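Local coordinates for protein probable glutathione S-transferase (Bordetella bronchiseptica RB50, PDB 3H1N) that probably conjugates glutathione to electrophilic compounds as a dimeric glutathione S-transferase, at residues B[191-196]-B[215-220]; B[115-120]-B[162-167]; B[140-145]-B[246-251]. All coordinates share one frame; numbering follows the deposited sequence.

Contact 1 of 3, residues B[191-196]-B[215-220]; sequences VVEGLL and ALHARV
His-217 NE2 donates to Glu-193 OE2 in a hydrogen bond modelled at only 2.5 Å, so short that its exact length deserves caution. The N-H...O angle of 142° makes it bent, and OE2 lies at the ring edge with the carboxylate and imidazole planes nearly coplanar. The acid gets there by folding back at chi2, which turns its end toward the histidine. A carboxylate at this edge may favour the protonated imidazole. The other carboxylate oxygen, Glu-193 OE1, has a long, weak ion pair with Arg-235.

The two segments belong to helices 183-198 and 211-221 of the all-helical C-terminal domain of the glutathione S-transferase fold. The axes of the two short segments approach to 10.8 Å at their closest, at about 105° to each other, so a long, flat side chain suits the gap. His-217 fills it, with CG anti to its backbone N (chi1 171°), and provides more than half of the 152 Å² buried here.

Val-192 reaches over one face of the imidazole: its CG1 sits 4.0 Å from the ring centroid in a CH-pi contact. Leu-196 adds a looser touch, CD1 to His-217 CE1 at 4.0 Å. Both aliphatic side chains also pack on Met-203 of helix 200-206, while the ring of Tyr-189 meets the imidazole at a shallow angle between planes.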
loop_
_atom_site.group_PDB
_atom_site.type_symbol
_atom_site.label_atom_id
_atom_site.label_comp_id
_atom_site.label_asym_id
_atom_site.label_seq_id
_atom_site.Cartn_x
_atom_site.Cartn_y
_atom_site.Cartn_z
ATOM N N VAL B 191 4.470 14.293 3.190
ATOM C CA VAL B 191 3.133 14.120 3.750
ATOM C C VAL B 191 2.821 15.219 4.804
ATOM O O VAL B 191 1.681 15.710 4.893
ATOM C CB VAL B 191 2.879 12.650 4.237
ATOM C CG1 VAL B 191 3.563 12.358 5.595
ATOM C CG2 VAL B 191 1.389 12.373 4.295
ATOM N N VAL B 192 3.841 15.660 5.547
ATOM C CA VAL B 192 3.653 16.762 6.494
ATOM C C VAL B 192 3.399 18.087 5.735
ATOM O O VAL B 192 2.541 18.891 6.144
ATOM C CB VAL B 192 4.843 16.891 7.502
ATOM C CG1 VAL B 192 4.727 18.163 8.329
ATOM C CG2 VAL B 192 4.912 15.664 8.418
ATOM N N GLU B 193 4.119 18.304 4.628
ATOM C CA GLU B 193 3.846 19.465 3.771
ATOM C C GLU B 193 2.409 19.455 3.291
ATOM O O GLU B 193 1.751 20.494 3.294
ATOM C CB GLU B 193 4.757 19.503 2.529
ATOM C CG GLU B 193 6.143 20.029 2.779
ATOM C CD GLU B 193 6.144 21.496 3.139
ATOM O OE1 GLU B 193 5.671 22.329 2.332
ATOM O OE2 GLU B 193 6.618 21.823 4.242
ATOM N N GLY B 194 1.956 18.285 2.851
ATOM C CA GLY B 194 0.589 18.099 2.375
ATOM C C GLY B 194 -0.463 18.403 3.433
ATOM O O GLY B 194 -1.456 19.070 3.145
ATOM N N LEU B 195 -0.242 17.917 4.651
ATOM C CA LEU B 195 -1.164 18.156 5.763
ATOM C C LEU B 195 -1.179 19.625 6.195
ATOM O O LEU B 195 -2.244 20.179 6.521
ATOM C CB LEU B 195 -0.863 17.224 6.944
ATOM C CG LEU B 195 -1.201 15.739 6.705
ATOM C CD1 LEU B 195 -0.746 14.821 7.859
ATOM C CD2 LEU B 195 -2.693 15.535 6.464
ATOM N N LEU B 196 -0.005 20.248 6.183
ATOM C CA LEU B 196 0.125 21.683 6.476
ATOM C C LEU B 196 -0.692 22.527 5.507
ATOM O O LEU B 196 -1.260 23.582 5.875
ATOM C CB LEU B 196 1.597 22.100 6.418
ATOM C CG LEU B 196 2.463 21.777 7.640
ATOM C CD1 LEU B 196 3.886 22.374 7.530
ATOM C CD2 LEU B 196 1.769 22.316 8.895
ATOM N N ALA B 215 11.031 18.399 13.561
ATOM C CA ALA B 215 12.467 18.497 13.329
ATOM C C ALA B 215 12.858 17.781 12.035
ATOM O O ALA B 215 13.635 18.316 11.247
ATOM C CB ALA B 215 13.257 17.947 14.512
ATOM N N LEU B 216 12.313 16.585 11.819
ATOM C CA LEU B 216 12.591 15.832 10.595
ATOM C C LEU B 216 12.135 16.611 9.370
ATOM O O LEU B 216 12.882 16.743 8.396
ATOM C CB LEU B 216 11.932 14.455 10.627
ATOM C CG LEU B 216 12.286 13.716 9.324
ATOM C CD1 LEU B 216 13.025 12.436 9.570
ATOM C CD2 LEU B 216 11.092 13.533 8.396
ATOM N N HIS B 217 10.913 17.140 9.442
ATOM C CA HIS B 217 10.326 17.916 8.362
ATOM C C HIS B 217 11.230 19.093 7.977
ATOM O O HIS B 217 11.525 19.297 6.789
ATOM C CB HIS B 217 8.925 18.398 8.767
ATOM C CG HIS B 217 8.326 19.377 7.813
ATOM N ND1 HIS B 217 8.329 20.738 8.046
ATOM C CD2 HIS B 217 7.739 19.202 6.607
ATOM C CE1 HIS B 217 7.748 21.354 7.032
ATOM N NE2 HIS B 217 7.386 20.445 6.145
ATOM N N ALA B 218 11.683 19.832 8.987
ATOM C CA ALA B 218 12.555 20.984 8.775
ATOM C C ALA B 218 13.920 20.567 8.223
ATOM O O ALA B 218 14.509 21.284 7.423
ATOM C CB ALA B 218 12.721 21.772 10.057
ATOM N N ARG B 219 14.411 19.411 8.664
ATOM C CA ARG B 219 15.720 18.919 8.262
ATOM C C ARG B 219 15.727 18.607 6.757
ATOM O O ARG B 219 16.641 19.005 6.033
ATOM C CB ARG B 219 16.083 17.678 9.086
ATOM C CG ARG B 219 17.559 17.333 9.072
ATOM C CD ARG B 219 17.905 16.118 9.947
ATOM N NE ARG B 219 19.347 15.855 9.883
ATOM C CZ ARG B 219 19.960 14.807 10.429
ATOM N NH1 ARG B 219 19.261 13.888 11.083
ATOM N NH2 ARG B 219 21.276 14.663 10.293
ATOM N N VAL B 220 14.696 17.903 6.295
ATOM C CA VAL B 220 14.580 17.573 4.878
ATOM C C VAL B 220 14.413 18.816 4.021
ATOM O O VAL B 220 15.004 18.921 2.943
ATOM C CB VAL B 220 13.401 16.625 4.609
ATOM C CG1 VAL B 220 13.246 16.376 3.089
ATOM C CG2 VAL B 220 13.611 15.318 5.339
#

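Contact 2 of 3, residues B[115-120]-B[162-167]; sequences QLTIAD and QYFEQA
Phe-164 pushes the far end of its ring between Thr-117 and Ile-118 of the facing helix. Its CZ meets Ile-118 CG1 at 3.5 Å and Thr-117 CG2 at 3.7 Å, both oblique to the ring. A long aromatic side chain suits the site because the antiparallel segments, crossing at -161°, keep their axes 12.0 Å apart.

Thr-117 serves two purposes. Its methyl, anti to the backbone N, faces the aromatic rings and also touches Tyr-163 CE2 at 4.1 Å. Its hydroxyl bonds to the carbonyl of Gln-113 one turn back and to Gln-86 NE2 of the second subunit, and it accepts a hydrogen bond from a water at 2.6 Å from OG1. The same water donates to Tyr-163 OH at 2.7 Å, linking the two helices. That phenol also hydrogen-bonds to Pro-70 O of the second subunit, whose Phe-72 meets the Tyr-163 ring edge-to-face and packs on Thr-117, an arrangement reminiscent of the aromatic lock-and-key of several glutathione S-transferase dimers.

Helices 105-127 and 142-167 thus form a pair joined to the partner subunit; within the chain, Leu-188 of helix 183-198 and Leu-213 of helix 211-221 pack on Phe-164.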
loop_
_atom_site.group_PDB
_atom_site.type_symbol
_atom_site.label_atom_id
_atom_site.label_comp_id
_atom_site.label_asym_id
_atom_site.label_seq_id
_atom_site.Cartn_x
_atom_site.Cartn_y
_atom_site.Cartn_z
ATOM N N GLN B 115 7.173 3.522 4.443
ATOM C CA GLN B 115 6.633 4.069 3.192
ATOM C C GLN B 115 5.182 3.657 2.940
ATOM O O GLN B 115 4.370 4.477 2.511
ATOM C CB GLN B 115 7.519 3.724 1.975
ATOM C CG GLN B 115 7.047 4.375 0.645
ATOM C CD GLN B 115 7.176 5.900 0.638
ATOM O OE1 GLN B 115 6.279 6.610 0.143
ATOM N NE2 GLN B 115 8.281 6.410 1.160
ATOM N N LEU B 116 4.848 2.399 3.216
ATOM C CA LEU B 116 3.477 1.945 3.027
ATOM C C LEU B 116 2.522 2.635 3.994
ATOM O O LEU B 116 1.341 2.843 3.669
ATOM C CB LEU B 116 3.376 0.407 3.164
ATOM C CG LEU B 116 4.068 -0.366 2.044
ATOM C CD1 LEU B 116 4.178 -1.889 2.369
ATOM C CD2 LEU B 116 3.333 -0.153 0.721
ATOM N N THR B 117 3.041 2.991 5.172
ATOM C CA THR B 117 2.245 3.642 6.219
ATOM C C THR B 117 2.031 5.086 5.819
ATOM O O THR B 117 0.934 5.648 5.986
ATOM C CB THR B 117 2.926 3.501 7.613
ATOM O OG1 THR B 117 3.067 2.105 7.916
ATOM C CG2 THR B 117 2.092 4.166 8.722
ATOM N N ILE B 118 3.078 5.682 5.255
ATOM C CA ILE B 118 2.949 7.016 4.678
ATOM C C ILE B 118 1.921 7.031 3.546
ATOM O O ILE B 118 1.117 7.962 3.445
ATOM C CB ILE B 118 4.304 7.583 4.239
ATOM C CG1 ILE B 118 5.200 7.758 5.471
ATOM C CG2 ILE B 118 4.115 8.931 3.488
ATOM C CD1 ILE B 118 6.696 8.064 5.152
ATOM N N ALA B 119 1.940 5.984 2.721
ATOM C CA ALA B 119 0.997 5.845 1.618
ATOM C C ALA B 119 -0.444 5.685 2.152
ATOM O O ALA B 119 -1.368 6.217 1.542
ATOM C CB ALA B 119 1.372 4.637 0.736
ATOM N N ASP B 120 -0.623 4.967 3.277
ATOM C CA ASP B 120 -1.949 4.880 3.926
ATOM C C ASP B 120 -2.481 6.262 4.322
ATOM O O ASP B 120 -3.623 6.597 4.004
ATOM C CB ASP B 120 -1.955 3.916 5.138
ATOM C CG ASP B 120 -1.711 2.467 4.746
ATOM O OD1 ASP B 120 -2.095 2.070 3.627
ATOM O OD2 ASP B 120 -1.144 1.706 5.561
ATOM N N GLN B 162 1.658 10.603 15.732
ATOM C CA GLN B 162 2.250 9.991 16.931
ATOM C C GLN B 162 3.111 8.789 16.560
ATOM O O GLN B 162 4.192 8.598 17.117
ATOM C CB GLN B 162 1.173 9.561 17.937
ATOM C CG GLN B 162 1.720 9.215 19.345
ATOM C CD GLN B 162 2.286 10.428 20.080
ATOM O OE1 GLN B 162 3.421 10.842 19.848
ATOM N NE2 GLN B 162 1.492 10.998 20.972
ATOM N N TYR B 163 2.631 7.989 15.614
ATOM C CA TYR B 163 3.392 6.837 15.137
ATOM C C TYR B 163 4.750 7.264 14.585
ATOM O O TYR B 163 5.782 6.719 14.996
ATOM C CB TYR B 163 2.597 6.006 14.116
ATOM C CG TYR B 163 3.400 4.852 13.571
ATOM C CD1 TYR B 163 3.618 3.705 14.343
ATOM C CD2 TYR B 163 3.967 4.915 12.297
ATOM C CE1 TYR B 163 4.379 2.645 13.858
ATOM C CE2 TYR B 163 4.719 3.850 11.797
ATOM C CZ TYR B 163 4.904 2.717 12.583
ATOM O OH TYR B 163 5.664 1.687 12.087
ATOM N N PHE B 164 4.762 8.269 13.707
ATOM C CA PHE B 164 6.029 8.758 13.176
ATOM C C PHE B 164 6.918 9.385 14.232
ATOM O O PHE B 164 8.135 9.187 14.202
ATOM C CB PHE B 164 5.831 9.633 11.930
ATOM C CG PHE B 164 5.179 8.872 10.801
ATOM C CD1 PHE B 164 5.790 7.724 10.293
ATOM C CD2 PHE B 164 3.953 9.271 10.279
ATOM C CE1 PHE B 164 5.178 6.972 9.265
ATOM C CE2 PHE B 164 3.338 8.526 9.235
ATOM C CZ PHE B 164 3.956 7.392 8.742
ATOM N N GLU B 165 6.310 10.069 15.199
ATOM C CA GLU B 165 7.059 10.602 16.331
ATOM C C GLU B 165 7.823 9.506 17.096
ATOM O O GLU B 165 8.969 9.713 17.517
ATOM C CB GLU B 165 6.138 11.375 17.283
ATOM C CG GLU B 165 6.881 12.109 18.422
ATOM C CD GLU B 165 7.703 13.302 17.944
ATOM O OE1 GLU B 165 7.585 13.670 16.761
ATOM O OE2 GLU B 165 8.476 13.879 18.750
ATOM N N GLN B 166 7.181 8.357 17.276
ATOM C CA GLN B 166 7.799 7.219 17.971
ATOM C C GLN B 166 8.829 6.498 17.111
ATOM O O GLN B 166 9.881 6.112 17.607
ATOM C CB GLN B 166 6.745 6.229 18.503
ATOM C CG GLN B 166 5.729 6.843 19.489
ATOM C CD GLN B 166 6.353 7.836 20.486
ATOM O OE1 GLN B 166 6.075 9.040 20.439
ATOM N NE2 GLN B 166 7.183 7.332 21.387
ATOM N N ALA B 167 8.537 6.358 15.817
ATOM C CA ALA B 167 9.465 5.763 14.852
ATOM C C ALA B 167 10.795 6.518 14.813
ATOM O O ALA B 167 11.850 5.916 14.573
ATOM C CB ALA B 167 8.830 5.727 13.468
HETATM O O HOH W 1 4.768 1.056 9.630
#

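Contact 3 of 3, residues B[140-145]-B[246-251]; sequences DQQDVA and YPELDG
Leu-249 lays its CD2 methyl against the first turn of the helix beginning at Gln-142, 3.6 Å from Ala-145 O and 3.9 Å from Ala-145 CB. A residue as small as alanine suits the spot: with only a methyl group on the helix, the CA atoms of Ala-145 and Leu-249 come within 7.2 Å. Leu-249 continues onto Leu-146 and Ala-149 of the same helix, making a small apolar patch.

A polar bridge runs beside it. Gln-142, with its chain extended beyond CG, donates from NE2 to Glu-248 OE2 at 3.0 Å. The oxygen lies almost in the amide plane but is approached from above the carboxylate, 48° out of its plane, and the two flat groups stand nearly perpendicular. Glu-248 reaches this position with CG between its backbone N and carbonyl carbon (chi1 67°) and a bend at chi2. The hydroxyl of Tyr-138 also hydrogen-bonds to Glu-248 OE2, gathering loop, helix and tail at one oxygen.

A short 3-10 turn, 247-249, shapes the tail, with Leu-249 N bonded to Tyr-246 O at 3.0 Å. This part of the tail lies beside the start of helix 142-167, where Leu-249 O accepts a hydrogen bond from Arg-153, and just beyond it the carboxylate oxygens of Asp-250 accept backbone N-H groups of Arg-201 and Arg-202 in helix 200-206.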
loop_
_atom_site.group_PDB
_atom_site.type_symbol
_atom_site.label_atom_id
_atom_site.label_comp_id
_atom_site.label_asym_id
_atom_site.label_seq_id
_atom_site.Cartn_x
_atom_site.Cartn_y
_atom_site.Cartn_z
ATOM N N ASP B 140 -20.194 16.993 -5.189
ATOM C CA ASP B 140 -21.282 16.024 -5.147
ATOM C C ASP B 140 -21.216 15.067 -3.956
ATOM O O ASP B 140 -22.145 14.295 -3.722
ATOM C CB ASP B 140 -21.343 15.254 -6.463
ATOM C CG ASP B 140 -21.674 16.153 -7.640
ATOM O OD1 ASP B 140 -22.634 16.955 -7.536
ATOM O OD2 ASP B 140 -20.962 16.066 -8.659
ATOM N N GLN B 141 -20.129 15.140 -3.195
ATOM C CA GLN B 141 -19.968 14.284 -2.011
ATOM C C GLN B 141 -19.492 15.101 -0.805
ATOM O O GLN B 141 -18.895 14.557 0.130
ATOM C CB GLN B 141 -19.046 13.083 -2.316
ATOM C CG GLN B 141 -17.669 13.467 -2.878
ATOM C CD GLN B 141 -16.929 12.283 -3.499
ATOM O OE1 GLN B 141 -16.803 11.226 -2.887
ATOM N NE2 GLN B 141 -16.423 12.469 -4.714
ATOM N N GLN B 142 -19.796 16.400 -0.822
ATOM C CA GLN B 142 -19.354 17.313 0.238
ATOM C C GLN B 142 -19.919 16.982 1.630
ATOM O O GLN B 142 -19.203 17.060 2.619
ATOM C CB GLN B 142 -19.659 18.779 -0.109
ATOM C CG GLN B 142 -18.992 19.738 0.882
ATOM C CD GLN B 142 -19.525 21.158 0.825
ATOM O OE1 GLN B 142 -20.731 21.383 0.683
ATOM N NE2 GLN B 142 -18.626 22.128 0.960
ATOM N N ASP B 143 -21.199 16.631 1.701
ATOM C CA ASP B 143 -21.821 16.268 2.982
ATOM C C ASP B 143 -21.111 15.079 3.633
ATOM O O ASP B 143 -20.893 15.054 4.856
ATOM C CB ASP B 143 -23.308 15.937 2.799
ATOM C CG ASP B 143 -24.108 17.108 2.242
ATOM O OD1 ASP B 143 -23.672 18.272 2.364
ATOM O OD2 ASP B 143 -25.193 16.858 1.683
ATOM N N VAL B 144 -20.784 14.087 2.810
ATOM C CA VAL B 144 -20.039 12.916 3.279
ATOM C C VAL B 144 -18.623 13.347 3.707
ATOM O O VAL B 144 -18.140 12.941 4.771
ATOM C CB VAL B 144 -19.991 11.814 2.211
ATOM C CG1 VAL B 144 -19.232 10.596 2.734
ATOM C CG2 VAL B 144 -21.422 11.421 1.796
ATOM N N ALA B 145 -17.995 14.210 2.906
ATOM C CA ALA B 145 -16.654 14.712 3.215
ATOM C C ALA B 145 -16.597 15.367 4.606
ATOM O O ALA B 145 -15.641 15.159 5.347
ATOM C CB ALA B 145 -16.182 15.692 2.144
ATOM N N TYR B 246 -9.686 22.699 1.832
ATOM C CA TYR B 246 -11.095 23.045 1.935
ATOM C C TYR B 246 -11.352 23.521 3.366
ATOM O O TYR B 246 -11.286 22.730 4.296
ATOM C CB TYR B 246 -11.953 21.804 1.641
ATOM C CG TYR B 246 -11.902 21.341 0.201
ATOM C CD1 TYR B 246 -12.248 22.206 -0.845
ATOM C CD2 TYR B 246 -11.532 20.032 -0.114
ATOM C CE1 TYR B 246 -12.211 21.779 -2.175
ATOM C CE2 TYR B 246 -11.501 19.590 -1.442
ATOM C CZ TYR B 246 -11.844 20.467 -2.466
ATOM O OH TYR B 246 -11.816 20.031 -3.773
ATOM N N PRO B 247 -11.606 24.825 3.558
ATOM C CA PRO B 247 -11.825 25.335 4.923
ATOM C C PRO B 247 -12.897 24.539 5.694
ATOM O O PRO B 247 -12.745 24.301 6.904
ATOM C CB PRO B 247 -12.271 26.781 4.683
ATOM C CG PRO B 247 -11.604 27.158 3.390
ATOM C CD PRO B 247 -11.671 25.899 2.549
ATOM N N GLU B 248 -13.942 24.090 4.993
ATOM C CA GLU B 248 -15.048 23.356 5.633
ATOM C C GLU B 248 -14.659 21.987 6.215
ATOM O O GLU B 248 -15.335 21.475 7.118
ATOM C CB GLU B 248 -16.261 23.241 4.691
ATOM C CG GLU B 248 -16.051 22.375 3.440
ATOM C CD GLU B 248 -15.506 23.139 2.241
ATOM O OE1 GLU B 248 -14.860 24.212 2.406
ATOM O OE2 GLU B 248 -15.708 22.650 1.108
ATOM N N LEU B 249 -13.564 21.416 5.712
ATOM C CA LEU B 249 -13.048 20.153 6.215
ATOM C C LEU B 249 -12.011 20.316 7.339
ATOM O O LEU B 249 -11.664 19.341 8.001
ATOM C CB LEU B 249 -12.473 19.319 5.054
ATOM C CG LEU B 249 -13.420 19.044 3.875
ATOM C CD1 LEU B 249 -12.794 18.019 2.930
ATOM C CD2 LEU B 249 -14.786 18.554 4.361
ATOM N N ASP B 250 -11.544 21.549 7.570
ATOM C CA ASP B 250 -10.546 21.828 8.603
ATOM C C ASP B 250 -11.234 22.131 9.962
ATOM O O ASP B 250 -12.465 22.221 10.055
ATOM C CB ASP B 250 -9.672 23.019 8.145
ATOM C CG ASP B 250 -8.275 23.054 8.791
ATOM O OD1 ASP B 250 -7.899 22.151 9.554
ATOM O OD2 ASP B 250 -7.539 24.031 8.525
ATOM N N GLY B 251 -10.437 22.243 11.015
ATOM C CA GLY B 251 -10.933 22.608 12.349
ATOM C C GLY B 251 -9.830 22.473 13.382
ATOM O O GLY B 251 -8.828 21.808 13.132
#

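Contacts 1 and 2 are neighbours, their centres 13 Å apart, and they join directly where Val-191 CB packs on Ile-118 CG2 at 4.0 Å. Helix 183-198 thus connects the histidine-carboxylate pair of contact 1 to the aromatic core of contact 2. Contact 3 is remote, about 24 Å from contact 1 and 25 Å from contact 2 between centres, yet it shares helix 142-167 with contact 2, contact 3 at its start and contact 2 near its end; both touch the second subunit. In relatives, glutathione is held mainly by the N-terminal thioredoxin-like domain, whereas these contacts lie among the C-terminal helices and the tail after them; they establish no ligand position.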